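Local coordinates for core protein P7 (Pseudomonas phage phi12, PDB 2Q82) that is a core component of a bacteriophage particle, probably acting as a structural or assembly protein of the viral inner core, at residues Ala20-Ser25 / Met112-Asn117; Asp34-Thr39 / Val89-Gln94; Tyr72-Gly75 / Ala80-Val83. One frame throughout, in Å; residues are numbered along the deposited sequence.

Interaction 1 (Ala20-Ser25 / Met112-Asn117)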
loop_
_atom_site.group_PDB
_atom_site.type_symbol
_atom_site.label_atom_id
_atom_site.label_comp_id
_atom_site.label_asym_id
_atom_site.label_seq_id
_atom_site.Cartn_x
_atom_site.Cartn_y
_atom_site.Cartn_z
ATOM N N ALA A 20 7.949 16.552 13.491
ATOM C CA ALA A 20 7.948 16.597 12.037
ATOM C C ALA A 20 7.847 15.190 11.479
ATOM O O ALA A 20 7.156 14.950 10.496
ATOM C CB ALA A 20 9.193 17.287 11.523
ATOM N N GLN A 21 8.532 14.252 12.119
ATOM C CA GLN A 21 8.514 12.878 11.654
ATOM C C GLN A 21 7.256 12.100 12.030
ATOM O O GLN A 21 6.770 11.303 11.237
ATOM C CB GLN A 21 9.784 12.134 12.058
ATOM C CG GLN A 21 9.901 11.833 13.527
ATOM C CD GLN A 21 11.057 10.907 13.829
ATOM O OE1 GLN A 21 10.885 9.692 13.933
ATOM N NE2 GLN A 21 12.247 11.476 13.972
ATOM N N TYR A 22 6.718 12.336 13.225
ATOM C CA TYR A 22 5.375 11.858 13.544
ATOM C C TYR A 22 4.431 12.268 12.431
ATOM O O TYR A 22 3.690 11.454 11.892
ATOM C CB TYR A 22 4.855 12.465 14.850
ATOM C CG TYR A 22 5.682 12.182 16.078
ATOM C CD1 TYR A 22 6.600 11.149 16.106
ATOM C CD2 TYR A 22 5.535 12.957 17.218
ATOM C CE1 TYR A 22 7.351 10.899 17.230
ATOM C CE2 TYR A 22 6.276 12.715 18.340
ATOM C CZ TYR A 22 7.185 11.689 18.345
ATOM O OH TYR A 22 7.924 11.454 19.473
ATOM N N GLU A 23 4.455 13.554 12.113
ATOM C CA GLU A 23 3.522 14.140 11.151
ATOM C C GLU A 23 3.434 13.462 9.786
ATOM O O GLU A 23 2.388 13.465 9.143
ATOM C CB GLU A 23 3.881 15.579 10.868
ATOM C CG GLU A 23 3.592 16.595 11.935
ATOM C CD GLU A 23 4.262 17.908 11.598
ATOM O OE1 GLU A 23 4.626 18.078 10.413
ATOM O OE2 GLU A 23 4.422 18.758 12.496
ATOM N N THR A 24 4.568 12.966 9.334
ATOM C CA THR A 24 4.633 12.332 8.035
ATOM C C THR A 24 4.832 10.823 8.066
ATOM O O THR A 24 5.316 10.235 7.089
ATOM C CB THR A 24 5.784 12.879 7.207
ATOM O OG1 THR A 24 6.987 12.722 7.962
ATOM C CG2 THR A 24 5.607 14.317 6.913
ATOM N N SER A 25 4.514 10.180 9.186
ATOM C CA SER A 25 4.658 8.737 9.259
ATOM C C SER A 25 3.365 8.086 9.689
ATOM O O SER A 25 2.468 8.719 10.236
ATOM C CB SER A 25 5.719 8.307 10.257
ATOM O OG SER A 25 6.931 9.005 10.093
HETATM N N MSE A 112 4.424 5.166 22.707
HETATM C CA MSE A 112 3.314 6.029 22.372
HETATM C C MSE A 112 3.143 7.132 23.409
HETATM O O MSE A 112 2.641 8.202 23.107
HETATM C CB MSE A 112 2.025 5.238 22.297
HETATM C CG MSE A 112 0.857 6.069 21.792
HETATM SE SE MSE A 112 0.935 6.233 19.839
HETATM C CE MSE A 112 0.257 8.045 19.513
ATOM N N VAL A 113 3.551 6.851 24.638
ATOM C CA VAL A 113 3.445 7.834 25.706
ATOM C C VAL A 113 4.335 9.045 25.380
ATOM O O VAL A 113 3.951 10.193 25.569
ATOM C CB VAL A 113 3.859 7.226 27.026
ATOM C CG1 VAL A 113 3.950 8.302 28.096
ATOM C CG2 VAL A 113 2.854 6.161 27.426
ATOM N N ARG A 114 5.532 8.751 24.894
ATOM C CA ARG A 114 6.445 9.822 24.530
ATOM C C ARG A 114 5.871 10.583 23.362
ATOM O O ARG A 114 5.926 11.809 23.356
ATOM C CB ARG A 114 7.796 9.215 24.163
ATOM C CG ARG A 114 8.708 10.135 23.399
ATOM C CD ARG A 114 9.692 10.843 24.255
ATOM N NE ARG A 114 9.092 11.328 25.486
ATOM C CZ ARG A 114 8.928 12.615 25.758
ATOM N NH1 ARG A 114 9.321 13.525 24.883
ATOM N NH2 ARG A 114 8.392 12.984 26.913
ATOM N N VAL A 115 5.299 9.895 22.382
ATOM C CA VAL A 115 4.705 10.561 21.239
ATOM C C VAL A 115 3.592 11.518 21.671
ATOM O O VAL A 115 3.555 12.678 21.269
ATOM C CB VAL A 115 4.109 9.513 20.266
ATOM C CG1 VAL A 115 3.252 10.189 19.217
ATOM C CG2 VAL A 115 5.229 8.726 19.613
ATOM N N LEU A 116 2.684 11.023 22.499
ATOM C CA LEU A 116 1.578 11.838 22.966
ATOM C C LEU A 116 2.060 13.034 23.783
ATOM O O LEU A 116 1.514 14.126 23.673
ATOM C CB LEU A 116 0.629 10.986 23.796
ATOM C CG LEU A 116 -0.105 9.956 22.941
ATOM C CD1 LEU A 116 -0.826 8.976 23.830
ATOM C CD2 LEU A 116 -1.091 10.654 22.016
ATOM N N ASN A 117 3.075 12.800 24.608
ATOM C CA ASN A 117 3.650 13.848 25.432
ATOM C C ASN A 117 4.108 14.992 24.542
ATOM O O ASN A 117 3.780 16.148 24.775
ATOM C CB ASN A 117 4.864 13.320 26.187
ATOM C CG ASN A 117 4.493 12.519 27.416
ATOM O OD1 ASN A 117 5.368 11.973 28.084
ATOM N ND2 ASN A 117 3.210 12.452 27.728
#
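Helix 15-23 and helix 112-127 approach each other at Tyr22 and Val115, whose CA atoms are 7.8 Å apart. Tyr22 does the reaching. Its CG sits beside the backbone N and opposite the carbonyl carbon (chi1 -59°), which sends the ring across to the second helix. The Val115 side chain runs past it in the opposite direction. Val115 CG1 lies over one face of the ring, 4.1 Å from the centroid and 15° off the normal. This is a CH-pi contact. Val115 CG2 sits farther out, 3.8 Å from Tyr22 CZ. The ring also rests on the helix backbone, with Tyr22 CE2 3.9 Å from Val115 CA. Arg114 adds a marginal touch, its CG 4.2 Å from Tyr22 OH. The phenol oxygen is hydrogen-bonded to Asp118, one turn beyond Arg114. Asp118 also forms a salt bridge with Arg114, so polar groups border the apolar contact. The arrangement is helix-on-helix packing in an alpha/beta fold. It joins the N-terminal helix, which leads into central strand 25-30, to the C-terminal helix, which leaves edge strand 109-111.

Interaction 2 (Asp34-Thr39 / Val89-Gln94)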
loop_
_atom_site.group_PDB
_atom_site.type_symbol
_atom_site.label_atom_id
_atom_site.label_comp_id
_atom_site.label_asym_id
_atom_site.label_seq_id
_atom_site.Cartn_x
_atom_site.Cartn_y
_atom_site.Cartn_z
ATOM N N ASP A 34 -9.899 -5.580 21.002
ATOM C CA ASP A 34 -10.563 -4.339 20.628
ATOM C C ASP A 34 -9.544 -3.235 20.528
ATOM O O ASP A 34 -8.587 -3.183 21.287
ATOM C CB ASP A 34 -11.593 -3.912 21.663
ATOM C CG ASP A 34 -12.526 -5.019 22.045
ATOM O OD1 ASP A 34 -13.333 -5.443 21.195
ATOM O OD2 ASP A 34 -12.440 -5.462 23.209
ATOM N N VAL A 35 -9.785 -2.321 19.598
ATOM C CA VAL A 35 -8.867 -1.217 19.417
ATOM C C VAL A 35 -9.057 -0.144 20.447
ATOM O O VAL A 35 -10.163 0.138 20.892
ATOM C CB VAL A 35 -9.047 -0.572 18.078
ATOM C CG1 VAL A 35 -8.804 -1.556 17.008
ATOM C CG2 VAL A 35 -10.400 -0.050 17.972
ATOM N N PRO A 36 -7.977 0.511 20.824
ATOM C CA PRO A 36 -7.958 1.588 21.814
ATOM C C PRO A 36 -8.376 2.908 21.295
ATOM O O PRO A 36 -8.494 3.078 20.102
ATOM C CB PRO A 36 -6.501 1.657 22.227
ATOM C CG PRO A 36 -5.773 1.090 21.093
ATOM C CD PRO A 36 -6.623 0.011 20.551
ATOM N N VAL A 37 -8.613 3.846 22.202
ATOM C CA VAL A 37 -8.901 5.204 21.790
ATOM C C VAL A 37 -7.576 5.879 22.129
ATOM O O VAL A 37 -6.964 5.594 23.160
ATOM C CB VAL A 37 -10.025 5.875 22.592
ATOM C CG1 VAL A 37 -10.167 7.318 22.155
ATOM C CG2 VAL A 37 -11.332 5.146 22.356
ATOM N N ILE A 38 -7.116 6.742 21.242
ATOM C CA ILE A 38 -5.856 7.422 21.450
ATOM C C ILE A 38 -6.091 8.851 21.076
ATOM O O ILE A 38 -6.457 9.164 19.951
ATOM C CB ILE A 38 -4.748 6.820 20.569
ATOM C CG1 ILE A 38 -4.534 5.360 20.961
ATOM C CG2 ILE A 38 -3.445 7.551 20.789
ATOM C CD1 ILE A 38 -3.797 4.524 19.923
ATOM N N THR A 39 -5.882 9.720 22.045
ATOM C CA THR A 39 -6.098 11.126 21.841
ATOM C C THR A 39 -5.453 11.729 20.601
ATOM O O THR A 39 -4.251 11.596 20.376
ATOM C CB THR A 39 -5.634 11.902 23.063
ATOM O OG1 THR A 39 -6.456 11.550 24.180
ATOM C CG2 THR A 39 -5.718 13.385 22.803
ATOM N N VAL A 89 4.611 1.225 20.929
ATOM C CA VAL A 89 4.358 0.398 22.078
ATOM C C VAL A 89 3.936 1.252 23.258
ATOM O O VAL A 89 3.895 2.472 23.184
ATOM C CB VAL A 89 5.597 -0.405 22.472
ATOM C CG1 VAL A 89 5.897 -1.429 21.393
ATOM C CG2 VAL A 89 6.786 0.525 22.689
ATOM N N ASP A 90 3.637 0.569 24.350
ATOM C CA ASP A 90 3.225 1.193 25.584
ATOM C C ASP A 90 1.900 1.893 25.459
ATOM O O ASP A 90 1.648 2.867 26.156
ATOM C CB ASP A 90 4.270 2.189 26.079
ATOM C CG ASP A 90 5.565 1.520 26.474
ATOM O OD1 ASP A 90 5.532 0.333 26.865
ATOM O OD2 ASP A 90 6.615 2.190 26.414
ATOM N N VAL A 91 1.052 1.421 24.547
ATOM C CA VAL A 91 -0.266 2.014 24.412
ATOM C C VAL A 91 -1.042 1.359 25.548
ATOM O O VAL A 91 -1.034 0.143 25.694
ATOM C CB VAL A 91 -0.908 1.682 23.077
ATOM C CG1 VAL A 91 -2.330 2.194 23.068
ATOM C CG2 VAL A 91 -0.105 2.325 21.940
ATOM N N PRO A 92 -1.743 2.157 26.357
ATOM C CA PRO A 92 -2.493 1.543 27.453
ATOM C C PRO A 92 -3.476 0.515 26.983
ATOM O O PRO A 92 -4.289 0.805 26.125
ATOM C CB PRO A 92 -3.169 2.731 28.131
ATOM C CG PRO A 92 -2.437 3.878 27.707
ATOM C CD PRO A 92 -1.869 3.621 26.364
ATOM N N GLY A 93 -3.388 -0.696 27.537
ATOM C CA GLY A 93 -4.308 -1.755 27.156
ATOM C C GLY A 93 -3.812 -2.593 25.996
ATOM O O GLY A 93 -4.464 -3.549 25.595
ATOM N N GLN A 94 -2.652 -2.245 25.455
ATOM C CA GLN A 94 -2.100 -2.984 24.329
ATOM C C GLN A 94 -1.834 -4.460 24.643
ATOM O O GLN A 94 -1.259 -4.786 25.675
ATOM C CB GLN A 94 -0.815 -2.303 23.863
ATOM C CG GLN A 94 -0.164 -2.929 22.646
ATOM C CD GLN A 94 0.965 -2.066 22.108
ATOM O OE1 GLN A 94 1.345 -1.070 22.727
ATOM N NE2 GLN A 94 1.505 -2.440 20.957
#
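Val91 points its CB at the loop 34-39 and packs there against Pro36 and Ile38. The CB itself stays back from both partners. The branching at CB decides what happens next. CG1 lies opposite the backbone N (chi1 174°) and makes the contact across the two loops. It is 4.1 Å from Pro36 CG and 4.2 Å from Ile38 CD1. One methyl thus touches two residues, and the Val91 side chain crosses each of theirs at about a right angle. CG2, the other tip, packs on Met112 at the start of helix 112-127. Ile38 comes in by its end. Its CB does not point at Val91, but the extended chain (chi2 162°) carries CD1 nearer. Pro36 offers the CG corner of its ring. No hydrogen bond joins the two segments, so the contact is wholly apolar.

The backbone of Val91 is held from its own side. Residues Val91 to Gln94 form a type II beta turn, closed by Gln94 N to Val91 O at 2.9 Å. Gly93 has the positive phi usual for the third position of such a turn. The Gln94 side chain reaches back, and its OE1 accepts the N-H of Val91 at 3.1 Å. That bond is nearly straight at 165° and lies in the carbonyl plane of the amide. Gln94 NE2 bonds to the backbone O of Ser30, linking the turn to the end of strand 25-30. Met29 of that strand packs on Pro36, Val91 and Gln94. The two loops follow adjacent parallel strands, 25-30 and 84-89. From here the chain continues toward opposite edges of the sheet, as at the switch point of an open alpha/beta fold.

Interaction 3 (Tyr72-Gly75 / Ala80-Val83)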
loop_
_atom_site.group_PDB
_atom_site.type_symbol
_atom_site.label_atom_id
_atom_site.label_comp_id
_atom_site.label_asym_id
_atom_site.label_seq_id
_atom_site.Cartn_x
_atom_site.Cartn_y
_atom_site.Cartn_z
ATOM N N TYR A 72 4.527 -8.436 7.705
ATOM C CA TYR A 72 5.724 -8.903 7.072
ATOM C C TYR A 72 6.271 -7.831 6.123
ATOM O O TYR A 72 7.468 -7.534 6.117
ATOM C CB TYR A 72 5.434 -10.165 6.297
ATOM C CG TYR A 72 6.649 -10.614 5.582
ATOM C CD1 TYR A 72 7.617 -11.362 6.237
ATOM C CD2 TYR A 72 6.874 -10.222 4.272
ATOM C CE1 TYR A 72 8.781 -11.713 5.601
ATOM C CE2 TYR A 72 8.032 -10.562 3.624
ATOM C CZ TYR A 72 8.982 -11.309 4.292
ATOM O OH TYR A 72 10.124 -11.678 3.646
ATOM N N VAL A 73 5.383 -7.254 5.328
ATOM C CA VAL A 73 5.801 -6.228 4.389
ATOM C C VAL A 73 6.448 -5.030 5.100
ATOM O O VAL A 73 7.524 -4.580 4.720
ATOM C CB VAL A 73 4.623 -5.759 3.557
ATOM C CG1 VAL A 73 5.023 -4.578 2.713
ATOM C CG2 VAL A 73 4.148 -6.901 2.676
ATOM N N PHE A 74 5.783 -4.519 6.129
ATOM C CA PHE A 74 6.327 -3.389 6.880
ATOM C C PHE A 74 7.702 -3.727 7.453
ATOM O O PHE A 74 8.610 -2.893 7.473
ATOM C CB PHE A 74 5.423 -3.030 8.058
ATOM C CG PHE A 74 4.121 -2.388 7.673
ATOM C CD1 PHE A 74 3.939 -1.800 6.423
ATOM C CD2 PHE A 74 3.101 -2.288 8.615
ATOM C CE1 PHE A 74 2.745 -1.133 6.114
ATOM C CE2 PHE A 74 1.914 -1.630 8.324
ATOM C CZ PHE A 74 1.736 -1.037 7.068
ATOM N N GLY A 75 7.845 -4.956 7.933
ATOM C CA GLY A 75 9.088 -5.350 8.558
ATOM C C GLY A 75 10.221 -5.791 7.662
ATOM O O GLY A 75 11.395 -5.620 8.005
ATOM N N ALA A 80 8.679 -0.743 -0.121
ATOM C CA ALA A 80 7.526 -0.960 -0.987
ATOM C C ALA A 80 6.317 -0.208 -0.493
ATOM O O ALA A 80 5.312 -0.083 -1.189
ATOM C CB ALA A 80 7.196 -2.434 -1.049
ATOM N N VAL A 81 6.418 0.279 0.734
ATOM C CA VAL A 81 5.309 0.964 1.353
ATOM C C VAL A 81 5.072 2.365 0.806
ATOM O O VAL A 81 3.983 2.670 0.338
ATOM C CB VAL A 81 5.532 1.029 2.863
ATOM C CG1 VAL A 81 4.441 1.739 3.534
ATOM C CG2 VAL A 81 5.666 -0.378 3.420
ATOM N N GLY A 82 6.086 3.217 0.889
ATOM C CA GLY A 82 5.935 4.564 0.375
ATOM C C GLY A 82 5.694 5.592 1.452
ATOM O O GLY A 82 5.485 6.772 1.174
ATOM N N VAL A 83 5.713 5.136 2.694
ATOM C CA VAL A 83 5.509 6.024 3.819
ATOM C C VAL A 83 6.283 5.464 4.993
ATOM O O VAL A 83 6.418 4.255 5.135
ATOM C CB VAL A 83 4.022 6.141 4.170
ATOM C CG1 VAL A 83 3.467 4.796 4.536
ATOM C CG2 VAL A 83 3.838 7.100 5.312
#
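Phe74 and Val81 pack where helix 68-76 gives way to the loop that enters strand 84-89. This is the return half of a beta-alpha-beta crossover. Strand 59-63 comes before the helix, strand 84-89 after it, and the two are parallel, with strand 25-30 between them in the sheet. The chain doubles back within a few residues, and the CA atoms of Phe74 and Val81 end up 7.1 Å apart. No hydrogen bond crosses between the segments. The contact is made by apolar side chains.

The tight part lies at the Phe74 ring. The CB of Phe74 points away from the loop. With CG beside the backbone N (chi1 -71°), the ring still brings one edge back toward Val81. The methyl CG2 of Val81 meets that edge near the ring plane, so it does not stack over a face. The two side chains cross at about a right angle. Met49 of helix 49-52 packs on both of them and continues the buried cluster.

The other side is looser. Val73 points its CB at the loop, but its CG1 stays 4.3 Å from Val81 CG2. Ala80 stands farther off still, with its CB 4.8 Å from Val73 CG1. This side meets the second subunit. Val73 packs on Val73 of that subunit, Ala80 packs on its Asp69, and the backbones of Ala80 and Val81 form hydrogen bonds with it. After Val81 comes the exposed Gly82, whose phi is positive, and the chain then runs on into strand 84-89. The closest approach remains at the ring edge: Val81 CG2 is 3.7 Å from Phe74 CD1 and 4.0 Å from Phe74 CE1.

From the N terminus, helix 15-23 opens the loop that interaction 1 closes at helix 112-127. That loop spans the whole parallel sheet. Interaction 2 is nested inside it and joins the loop after strand 25-30 to the loop after strand 84-89. Interaction 3 is nested inside interaction 2 and closes the short connection from helix 68-76 to the loop that enters strand 84-89. None of the three cross. Interactions 1 and 2 meet directly at Met112, whose N probably bonds to Val89 O. Interactions 1 and 3 barely touch, through Thr24 and Val83. Interactions 2 and 3 lie on opposite sides of the chain's centre, with nearest atoms about 12 Å apart.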